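Local coordinates for protein fibrinogen alpha subunit (Gallus gallus, PDB 1M1J) that is probably cleaved by thrombin and then polymerizes with the fibrinogen beta and gamma chains into the insoluble fibrin matrix of blood clots, at residues D[73-76]-D[77-80]; D[89-92]-D[93-97]; D[117-120]-D[121-125]; D[179-182]-D[183-187]. All coordinates share one frame; numbering follows the deposited sequence.

Interaction 1. Residues D[73-76]-D[77-80]; sequences QLAD and SQNK
Leu74 lies over one face of the flat Gln78 carboxamide, with its branch carbon CG 3.6 Å from Gln78 OE1 and CD2 3.9 Å from Gln78 NE2. The two side chains cross at a slant. Ala75 meets the oxygen end of the same amide: its CB is 3.7 Å from Gln78 OE1. Gln78 gets there by holding CG between its own backbone N and carbonyl carbon (chi1 55°) and running extended beyond, so that the amide turns back along the chain onto the preceding turn. Shortened to an alanine, Gln78 would lose the amide, and the Leu74 branch and Ala75 CB would probably be left without the flat group packed on them. The backbone beneath is a single short turn, helix 75-78, in the coiled-coil part of the chain and just before the long helix 82-160. Gln78 N donates to Ala75 O at 3.2 Å, three residues back, standing well above the carbonyl plane rather than on a lone pair. Asn79 N reaches the same Ala75 O in a weak bond of 3.3 Å. Outside the turn, Leu74 packs on apolar side chains of two chains of other proteins, Gln78 on an aromatic side chain of one of them, and Lys80 on an acidic side chain of the other. Asp76 OD1 and Lys80 NZ carry opposite charges but stand 6.5 Å apart, so any attraction is likely to be weak. The turn therefore rests on a bent, partly weak set of backbone bonds and on a hydrocarbon-to-amide contact, with no salt bridge between Asp76 and Lys80.

Interaction 2. Residues D[89-92]-D[93-97]; sequences VETI and NILKP
Thr91 and Leu95 make a one-turn apolar contact along the early part of helix 82-160, the long alpha-chain helix of the fibrinogen coiled coil. Their side chains leave the helix in a common direction, each against the flank of the other, methyl CG2 of Thr91 lying 3.7 Å from Leu95 CD2 and 4.0 Å from Leu95 CD1. Thr91 offers this methyl because CG2 stands opposite the backbone N, while OG1 takes the place beside that nitrogen (chi1 -59°). With an alanine here instead of Leu95, the Thr91 methyl would probably be left without its partner one turn on, and a gap would be likely to open toward the two other chains that Leu95 packs on. Beneath the pair, Leu95 N gives a fairly straight bond of 3.0 Å to Thr91 O. Glu90 O accepts twice: from Ile94 N at 2.9 Å in the carbonyl plane, and from Asn93 N, also at 2.9 Å, well above it. A second pair, Val89 and Asn93, is arranged likewise, Val89 CG1 being 3.7 Å from Asn93 OD1. Lys96 turns its ammonium onward to a salt bridge with Glu100. Pro97, lacking an amide hydrogen, breaks the bond pattern and kinks the helix. Around this turn, Leu95 packs against two chains of other proteins, and Ile92 against an apolar side chain of one of them as well as His219 and Phe220, at the end of the modelled tail of its own chain.

Interaction 3. Residues D[117-120]-D[121-125]; sequences RRRI and VTLKQ
The middle of helix 82-160, the alpha-chain helix of the fibrinogen coiled coil, carries a turn in which the Thr122 hydroxyl folds back on the Arg118 carbonyl. Thr122 OG1 donates to Arg118 O at 2.9 Å, approaching almost straight along the line of the carbonyl bond (C=O...O angle 175°). The hydroxyl sits beside its own backbone N, opposite the carbonyl carbon (chi1 -60°), which aims it one turn back. Thr122 N reaches the same Arg118 O in a weak bond of 3.4 Å, so this oxygen is held by both the side chain and the backbone of one residue. Regular helix bonds flank it: Val121 N to Arg117 O at 2.8 Å, and those from Leu123 N to Arg119 O and from Lys124 N to Ile120 O. Val121 places CG2 over one face of the Arg117 guanidinium and 4.2 Å from Arg117 CG. Arg119 reaches more loosely, its NH2 4.4 Å from Leu123 CD1 at an oblique angle. Both arginines spend their charged ends elsewhere, Arg117 NH1 on Thr202 O of the returning chain and Arg119 NH2 in a salt bridge to an acidic side chain of a neighbouring subunit. Buried Ile120 packs on aromatic and apolar side chains of two other chains. The turn thus sets Val121 against the stem and one guanidinium face of Arg117, while the charged ends of Arg117 and Arg119 bind outside it, and the Thr122 hydroxyl is satisfied within the helix itself.

Interaction 4. Residues D[179-182]-D[183-187]; sequences YDNI and QKHLT
Ile182 and Leu186 form the close-packed side of helix 178-191, a segment of the alpha chain after it has folded back alongside helix 82-160, consistent with the fourth strand of the fibrinogen coiled coil. The two side chains lie flank to flank, both directed off the same side of the helix, with Ile182 CG2 3.5 Å from Leu186 CD2. Leu186 N donates to Ile182 O at 3.1 Å in the carbonyl plane, and Leu186 also rests on Gln138 and Ile141 of helix 82-160. Tyr179, on Met148 and Lys149, extends this buried side; its carbonyl O takes a nearly straight bond of 2.8 Å from Gln183 N. The solvent side, with Asp180, Asn181 and Lys184, is looser. Lys184 passes diagonally across Asn181, CE 4.0 Å from Asn181 ND2, after two late bends of its chain (chi3 -54°, chi4 -54°) have turned it back. These bends bring Lys184 NZ to 4.5 Å from Asp180 OD1, beyond a salt bridge, so the opposite charges probably attract only mildly. On this helix Thr187 OG1 donates to Lys184 O at 2.7 Å, from above the carbonyl plane.

From the N terminus the four contacts follow in series, none nesting or crossing. Each joins neighbouring residues of one continuous stretch and so closes no long loop. Interaction 1 (73-80) is built round the short helix 75-78. Its centre is about 25 Å from that of interaction 2, at the start of helix 82-160. Interaction 3 lies farther along the same helix, about 42 Å on between centres. The chain then reverses, and interaction 4, on helix 178-191, lies back alongside helix 82-160. The centres of interactions 3 and 4 are about 35 Å apart. The tail then runs back past interaction 3, which Thr202 meets, and ends at interaction 2, touched by His219 and Phe220.

Interaction 1. Residues D[73-76]-D[77-80]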
loop_
_atom_site.group_PDB
_atom_site.type_symbol
_atom_site.label_atom_id
_atom_site.label_comp_id
_atom_site.label_asym_id
_atom_site.label_seq_id
_atom_site.Cartn_x
_atom_site.Cartn_y
_atom_site.Cartn_z
ATOM N N GLN D 73 -30.152 -2.803 20.883
ATOM C CA GLN D 73 -31.143 -3.800 21.244
ATOM C C GLN D 73 -31.313 -3.782 22.757
ATOM O O GLN D 73 -32.372 -4.136 23.268
ATOM C CB GLN D 73 -30.716 -5.189 20.766
ATOM C CG GLN D 73 -31.629 -6.314 21.235
ATOM C CD GLN D 73 -31.597 -7.515 20.308
ATOM O OE1 GLN D 73 -32.041 -8.607 20.670
ATOM N NE2 GLN D 73 -31.085 -7.316 19.097
ATOM N N LEU D 74 -30.268 -3.372 23.474
ATOM C CA LEU D 74 -30.360 -3.284 24.926
ATOM C C LEU D 74 -31.492 -2.308 25.174
ATOM O O LEU D 74 -32.411 -2.579 25.942
ATOM C CB LEU D 74 -29.081 -2.713 25.543
ATOM C CG LEU D 74 -29.206 -2.390 27.040
ATOM C CD1 LEU D 74 -29.174 -3.680 27.840
ATOM C CD2 LEU D 74 -28.083 -1.468 27.482
ATOM N N ALA D 75 -31.411 -1.167 24.503
ATOM C CA ALA D 75 -32.426 -0.136 24.625
ATOM C C ALA D 75 -33.721 -0.653 24.011
ATOM O O ALA D 75 -34.801 -0.478 24.577
ATOM C CB ALA D 75 -31.973 1.132 23.913
ATOM N N ASP D 76 -33.599 -1.306 22.859
ATOM C CA ASP D 76 -34.745 -1.858 22.140
ATOM C C ASP D 76 -35.416 -2.973 22.946
ATOM O O ASP D 76 -36.313 -3.657 22.451
ATOM C CB ASP D 76 -34.280 -2.400 20.781
ATOM C CG ASP D 76 -35.420 -2.571 19.789
ATOM O OD1 ASP D 76 -36.358 -3.347 20.074
ATOM O OD2 ASP D 76 -35.371 -1.927 18.717
ATOM N N SER D 77 -34.984 -3.150 24.192
ATOM C CA SER D 77 -35.542 -4.190 25.047
ATOM C C SER D 77 -35.595 -3.799 26.523
ATOM O O SER D 77 -36.196 -4.506 27.330
ATOM C CB SER D 77 -34.736 -5.484 24.885
ATOM O OG SER D 77 -35.254 -6.520 25.700
ATOM N N GLN D 78 -34.957 -2.689 26.884
ATOM C CA GLN D 78 -34.986 -2.234 28.271
ATOM C C GLN D 78 -36.087 -1.191 28.409
ATOM O O GLN D 78 -36.359 -0.686 29.502
ATOM C CB GLN D 78 -33.635 -1.646 28.691
ATOM C CG GLN D 78 -33.115 -0.530 27.812
ATOM C CD GLN D 78 -31.727 -0.074 28.227
ATOM O OE1 GLN D 78 -31.056 0.653 27.493
ATOM N NE2 GLN D 78 -31.291 -0.497 29.413
ATOM N N ASN D 79 -36.712 -0.878 27.277
ATOM C CA ASN D 79 -37.814 0.072 27.222
ATOM C C ASN D 79 -39.047 -0.791 26.981
ATOM O O ASN D 79 -40.179 -0.383 27.254
ATOM C CB ASN D 79 -37.633 1.051 26.057
ATOM C CG ASN D 79 -38.272 0.551 24.765
ATOM O OD1 ASN D 79 -38.059 -0.590 24.347
ATOM N ND2 ASN D 79 -39.058 1.412 24.125
ATOM N N LYS D 80 -38.810 -1.992 26.454
ATOM C CA LYS D 80 -39.882 -2.936 26.183
ATOM C C LYS D 80 -40.184 -3.633 27.503
ATOM O O LYS D 80 -41.061 -4.492 27.594
ATOM C CB LYS D 80 -39.447 -3.952 25.126
ATOM C CG LYS D 80 -40.609 -4.545 24.360
ATOM C CD LYS D 80 -41.418 -3.442 23.686
ATOM C CE LYS D 80 -42.682 -3.988 23.039
ATOM N NZ LYS D 80 -42.384 -4.993 21.980
#

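Interaction 2. Residues D[89-92]-D[93-97]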
loop_
_atom_site.group_PDB
_atom_site.type_symbol
_atom_site.label_atom_id
_atom_site.label_comp_id
_atom_site.label_asym_id
_atom_site.label_seq_id
_atom_site.Cartn_x
_atom_site.Cartn_y
_atom_site.Cartn_z
ATOM N N VAL D 89 -48.709 -2.871 36.017
ATOM C CA VAL D 89 -49.176 -2.059 37.134
ATOM C C VAL D 89 -50.629 -1.637 36.900
ATOM O O VAL D 89 -51.402 -1.477 37.847
ATOM C CB VAL D 89 -48.291 -0.807 37.319
ATOM C CG1 VAL D 89 -48.894 0.115 38.369
ATOM C CG2 VAL D 89 -46.895 -1.230 37.744
ATOM N N GLU D 90 -50.995 -1.473 35.631
ATOM C CA GLU D 90 -52.353 -1.088 35.269
ATOM C C GLU D 90 -53.338 -2.181 35.656
ATOM O O GLU D 90 -54.311 -1.929 36.369
ATOM C CB GLU D 90 -52.457 -0.827 33.765
ATOM C CG GLU D 90 -51.567 0.294 33.264
ATOM C CD GLU D 90 -51.896 0.705 31.840
ATOM O OE1 GLU D 90 -51.950 -0.180 30.956
ATOM O OE2 GLU D 90 -52.096 1.917 31.609
ATOM N N THR D 91 -53.087 -3.396 35.180
ATOM C CA THR D 91 -53.958 -4.515 35.490
ATOM C C THR D 91 -53.876 -4.846 36.981
ATOM O O THR D 91 -54.813 -5.403 37.552
ATOM C CB THR D 91 -53.592 -5.749 34.647
ATOM O OG1 THR D 91 -53.698 -5.423 33.254
ATOM C CG2 THR D 91 -54.535 -6.898 34.954
ATOM N N ILE D 92 -52.758 -4.491 37.609
ATOM C CA ILE D 92 -52.570 -4.717 39.042
ATOM C C ILE D 92 -53.405 -3.691 39.810
ATOM O O ILE D 92 -53.703 -3.865 40.995
ATOM C CB ILE D 92 -51.072 -4.573 39.444
ATOM C CG1 ILE D 92 -50.294 -5.800 38.974
ATOM C CG2 ILE D 92 -50.920 -4.415 40.954
ATOM C CD1 ILE D 92 -50.759 -7.095 39.606
ATOM N N ASN D 93 -53.781 -2.618 39.120
ATOM C CA ASN D 93 -54.591 -1.558 39.706
ATOM C C ASN D 93 -56.080 -1.789 39.443
ATOM O O ASN D 93 -56.926 -1.410 40.256
ATOM C CB ASN D 93 -54.149 -0.208 39.152
ATOM C CG ASN D 93 -52.919 0.325 39.851
ATOM O OD1 ASN D 93 -52.283 1.266 39.379
ATOM N ND2 ASN D 93 -52.581 -0.269 40.998
ATOM N N ILE D 94 -56.390 -2.402 38.303
ATOM C CA ILE D 94 -57.769 -2.724 37.962
ATOM C C ILE D 94 -58.244 -3.868 38.855
ATOM O O ILE D 94 -59.288 -3.783 39.502
ATOM C CB ILE D 94 -57.905 -3.186 36.492
ATOM C CG1 ILE D 94 -57.912 -1.975 35.565
ATOM C CG2 ILE D 94 -59.178 -4.025 36.315
ATOM C CD1 ILE D 94 -58.323 -2.302 34.138
ATOM N N LEU D 95 -57.462 -4.943 38.883
ATOM C CA LEU D 95 -57.794 -6.120 39.672
ATOM C C LEU D 95 -57.681 -5.932 41.186
ATOM O O LEU D 95 -58.461 -6.514 41.941
ATOM C CB LEU D 95 -56.928 -7.300 39.215
ATOM C CG LEU D 95 -57.431 -8.104 38.003
ATOM C CD1 LEU D 95 -57.962 -7.187 36.902
ATOM C CD2 LEU D 95 -56.293 -8.972 37.482
ATOM N N LYS D 96 -56.728 -5.120 41.629
ATOM C CA LYS D 96 -56.533 -4.883 43.058
ATOM C C LYS D 96 -57.860 -4.746 43.815
ATOM O O LYS D 96 -58.086 -5.438 44.805
ATOM C CB LYS D 96 -55.668 -3.634 43.267
ATOM C CG LYS D 96 -55.330 -3.308 44.716
ATOM C CD LYS D 96 -54.528 -4.418 45.379
ATOM C CE LYS D 96 -53.778 -3.900 46.602
ATOM N NZ LYS D 96 -54.670 -3.199 47.568
ATOM N N PRO D 97 -58.755 -3.848 43.364
ATOM C CA PRO D 97 -60.045 -3.668 44.038
ATOM C C PRO D 97 -61.041 -4.790 43.733
ATOM O O PRO D 97 -61.685 -5.322 44.637
ATOM C CB PRO D 97 -60.532 -2.321 43.502
ATOM C CG PRO D 97 -59.271 -1.615 43.131
ATOM C CD PRO D 97 -58.498 -2.718 42.458
#

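Interaction 3. Residues D[117-120]-D[121-125]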
loop_
_atom_site.group_PDB
_atom_site.type_symbol
_atom_site.label_atom_id
_atom_site.label_comp_id
_atom_site.label_asym_id
_atom_site.label_seq_id
_atom_site.Cartn_x
_atom_site.Cartn_y
_atom_site.Cartn_z
ATOM N N ARG D 117 -78.533 -19.569 59.902
ATOM C CA ARG D 117 -78.415 -20.924 60.432
ATOM C C ARG D 117 -78.939 -20.965 61.868
ATOM O O ARG D 117 -79.717 -21.848 62.230
ATOM C CB ARG D 117 -76.956 -21.388 60.414
ATOM C CG ARG D 117 -76.756 -22.746 61.069
ATOM C CD ARG D 117 -75.292 -23.059 61.335
ATOM N NE ARG D 117 -75.140 -24.282 62.124
ATOM C CZ ARG D 117 -75.538 -25.488 61.725
ATOM N NH1 ARG D 117 -76.115 -25.643 60.540
ATOM N NH2 ARG D 117 -75.360 -26.542 62.512
ATOM N N ARG D 118 -78.506 -20.001 62.676
ATOM C CA ARG D 118 -78.915 -19.916 64.074
ATOM C C ARG D 118 -80.425 -19.820 64.249
ATOM O O ARG D 118 -80.957 -20.191 65.295
ATOM C CB ARG D 118 -78.234 -18.721 64.748
ATOM C CG ARG D 118 -76.734 -18.894 64.878
ATOM C CD ARG D 118 -76.410 -20.098 65.750
ATOM N NE ARG D 118 -75.164 -20.758 65.360
ATOM C CZ ARG D 118 -73.964 -20.187 65.381
ATOM N NH1 ARG D 118 -73.828 -18.928 65.777
ATOM N NH2 ARG D 118 -72.895 -20.880 65.008
ATOM N N ARG D 119 -81.118 -19.319 63.232
ATOM C CA ARG D 119 -82.566 -19.213 63.315
ATOM C C ARG D 119 -83.232 -20.424 62.671
ATOM O O ARG D 119 -84.346 -20.787 63.039
ATOM C CB ARG D 119 -83.055 -17.917 62.663
ATOM C CG ARG D 119 -82.620 -16.660 63.414
ATOM C CD ARG D 119 -83.738 -15.618 63.478
ATOM N NE ARG D 119 -84.876 -16.076 64.278
ATOM C CZ ARG D 119 -85.990 -15.374 64.472
ATOM N NH1 ARG D 119 -86.128 -14.174 63.925
ATOM N NH2 ARG D 119 -86.971 -15.874 65.217
ATOM N N ILE D 120 -82.550 -21.052 61.718
ATOM C CA ILE D 120 -83.090 -22.244 61.073
ATOM C C ILE D 120 -82.977 -23.393 62.070
ATOM O O ILE D 120 -83.718 -24.373 61.998
ATOM C CB ILE D 120 -82.297 -22.631 59.811
ATOM C CG1 ILE D 120 -82.419 -21.539 58.748
ATOM C CG2 ILE D 120 -82.826 -23.953 59.255
ATOM C CD1 ILE D 120 -83.811 -21.379 58.178
ATOM N N VAL D 121 -82.036 -23.264 62.997
ATOM C CA VAL D 121 -81.821 -24.277 64.019
ATOM C C VAL D 121 -82.853 -24.119 65.121
ATOM O O VAL D 121 -83.526 -25.078 65.495
ATOM C CB VAL D 121 -80.404 -24.163 64.634
ATOM C CG1 VAL D 121 -80.350 -24.873 65.986
ATOM C CG2 VAL D 121 -79.385 -24.773 63.683
ATOM N N THR D 122 -82.973 -22.902 65.637
ATOM C CA THR D 122 -83.923 -22.623 66.703
ATOM C C THR D 122 -85.367 -22.888 66.268
ATOM O O THR D 122 -86.169 -23.392 67.056
ATOM C CB THR D 122 -83.782 -21.161 67.195
ATOM O OG1 THR D 122 -82.453 -20.955 67.692
ATOM C CG2 THR D 122 -84.783 -20.865 68.311
ATOM N N LEU D 123 -85.705 -22.564 65.022
ATOM C CA LEU D 123 -87.068 -22.793 64.554
ATOM C C LEU D 123 -87.320 -24.270 64.303
ATOM O O LEU D 123 -88.355 -24.802 64.705
ATOM C CB LEU D 123 -87.358 -22.009 63.275
ATOM C CG LEU D 123 -88.635 -21.169 63.369
ATOM C CD1 LEU D 123 -88.369 -19.969 64.270
ATOM C CD2 LEU D 123 -89.071 -20.694 61.992
ATOM N N LYS D 124 -86.377 -24.930 63.638
ATOM C CA LYS D 124 -86.520 -26.353 63.355
ATOM C C LYS D 124 -86.573 -27.133 64.664
ATOM O O LYS D 124 -87.200 -28.187 64.744
ATOM C CB LYS D 124 -85.347 -26.863 62.518
ATOM C CG LYS D 124 -85.445 -28.344 62.233
ATOM C CD LYS D 124 -84.199 -28.884 61.582
ATOM C CE LYS D 124 -84.326 -30.383 61.370
ATOM N NZ LYS D 124 -83.125 -30.956 60.715
ATOM N N GLN D 125 -85.904 -26.604 65.683
ATOM C CA GLN D 125 -85.866 -27.230 66.998
ATOM C C GLN D 125 -87.261 -27.185 67.602
ATOM O O GLN D 125 -87.828 -28.214 67.968
ATOM C CB GLN D 125 -84.904 -26.473 67.916
ATOM C CG GLN D 125 -84.556 -27.211 69.195
ATOM C CD GLN D 125 -83.599 -28.361 68.948
ATOM O OE1 GLN D 125 -82.434 -28.151 68.597
ATOM N NE2 GLN D 125 -84.086 -29.587 69.124
#

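Interaction 4. Residues D[179-182]-D[183-187]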
loop_
_atom_site.group_PDB
_atom_site.type_symbol
_atom_site.label_atom_id
_atom_site.label_comp_id
_atom_site.label_asym_id
_atom_site.label_seq_id
_atom_site.Cartn_x
_atom_site.Cartn_y
_atom_site.Cartn_z
ATOM N N TYR D 179 -118.206 -43.561 66.843
ATOM C CA TYR D 179 -116.801 -43.895 66.979
ATOM C C TYR D 179 -116.046 -44.149 65.691
ATOM O O TYR D 179 -114.894 -43.737 65.566
ATOM C CB TYR D 179 -116.651 -45.083 67.914
ATOM C CG TYR D 179 -116.848 -44.678 69.344
ATOM C CD1 TYR D 179 -115.860 -43.966 70.020
ATOM C CD2 TYR D 179 -118.037 -44.959 70.011
ATOM C CE1 TYR D 179 -116.051 -43.540 71.329
ATOM C CE2 TYR D 179 -118.241 -44.539 71.317
ATOM C CZ TYR D 179 -117.245 -43.829 71.973
ATOM O OH TYR D 179 -117.440 -43.406 73.269
ATOM N N ASP D 180 -116.670 -44.817 64.726
ATOM C CA ASP D 180 -115.966 -45.079 63.476
ATOM C C ASP D 180 -115.735 -43.780 62.705
ATOM O O ASP D 180 -114.839 -43.693 61.860
ATOM C CB ASP D 180 -116.725 -46.099 62.613
ATOM C CG ASP D 180 -118.107 -45.629 62.220
ATOM O OD1 ASP D 180 -118.226 -44.524 61.643
ATOM O OD2 ASP D 180 -119.072 -46.378 62.480
ATOM N N ASN D 181 -116.539 -42.769 63.013
ATOM C CA ASN D 181 -116.400 -41.475 62.364
ATOM C C ASN D 181 -115.247 -40.735 63.044
ATOM O O ASN D 181 -114.504 -39.981 62.410
ATOM C CB ASN D 181 -117.700 -40.685 62.493
ATOM C CG ASN D 181 -117.738 -39.475 61.586
ATOM O OD1 ASN D 181 -118.772 -38.826 61.442
ATOM N ND2 ASN D 181 -116.604 -39.162 60.965
ATOM N N ILE D 182 -115.101 -40.957 64.346
ATOM C CA ILE D 182 -114.021 -40.340 65.099
ATOM C C ILE D 182 -112.733 -40.988 64.636
ATOM O O ILE D 182 -111.759 -40.306 64.325
ATOM C CB ILE D 182 -114.151 -40.599 66.608
ATOM C CG1 ILE D 182 -115.409 -39.929 67.147
ATOM C CG2 ILE D 182 -112.911 -40.107 67.325
ATOM C CD1 ILE D 182 -115.516 -38.475 66.777
ATOM N N GLN D 183 -112.740 -42.317 64.595
ATOM C CA GLN D 183 -111.568 -43.073 64.175
ATOM C C GLN D 183 -111.195 -42.707 62.745
ATOM O O GLN D 183 -110.056 -42.896 62.319
ATOM C CB GLN D 183 -111.835 -44.573 64.281
ATOM C CG GLN D 183 -110.578 -45.418 64.170
ATOM C CD GLN D 183 -109.557 -45.104 65.260
ATOM O OE1 GLN D 183 -109.724 -45.487 66.426
ATOM N NE2 GLN D 183 -108.494 -44.397 64.882
ATOM N N LYS D 184 -112.161 -42.179 62.005
ATOM C CA LYS D 184 -111.906 -41.772 60.638
ATOM C C LYS D 184 -110.952 -40.578 60.695
ATOM O O LYS D 184 -109.985 -40.507 59.937
ATOM C CB LYS D 184 -113.213 -41.375 59.958
ATOM C CG LYS D 184 -113.181 -41.462 58.445
ATOM C CD LYS D 184 -114.562 -41.210 57.849
ATOM C CE LYS D 184 -115.622 -42.130 58.461
ATOM N NZ LYS D 184 -115.253 -43.573 58.372
ATOM N N HIS D 185 -111.223 -39.649 61.609
ATOM C CA HIS D 185 -110.380 -38.469 61.777
ATOM C C HIS D 185 -108.989 -38.816 62.294
ATOM O O HIS D 185 -107.995 -38.356 61.746
ATOM C CB HIS D 185 -111.026 -37.472 62.738
ATOM C CG HIS D 185 -112.194 -36.740 62.158
ATOM N ND1 HIS D 185 -112.151 -36.132 60.922
ATOM C CD2 HIS D 185 -113.425 -36.485 62.660
ATOM C CE1 HIS D 185 -113.305 -35.534 60.688
ATOM N NE2 HIS D 185 -114.095 -35.732 61.727
ATOM N N LEU D 186 -108.920 -39.616 63.356
ATOM C CA LEU D 186 -107.633 -40.006 63.927
ATOM C C LEU D 186 -106.667 -40.514 62.860
ATOM O O LEU D 186 -105.480 -40.182 62.879
ATOM C CB LEU D 186 -107.815 -41.089 64.994
ATOM C CG LEU D 186 -108.260 -40.672 66.395
ATOM C CD1 LEU D 186 -107.189 -39.828 67.065
ATOM C CD2 LEU D 186 -109.554 -39.908 66.288
ATOM N N THR D 187 -107.175 -41.319 61.933
ATOM C CA THR D 187 -106.331 -41.855 60.869
ATOM C C THR D 187 -105.989 -40.744 59.882
ATOM O O THR D 187 -104.853 -40.633 59.416
ATOM C CB THR D 187 -107.037 -43.009 60.116
ATOM O OG1 THR D 187 -108.274 -42.540 59.563
ATOM C CG2 THR D 187 -107.308 -44.177 61.060
#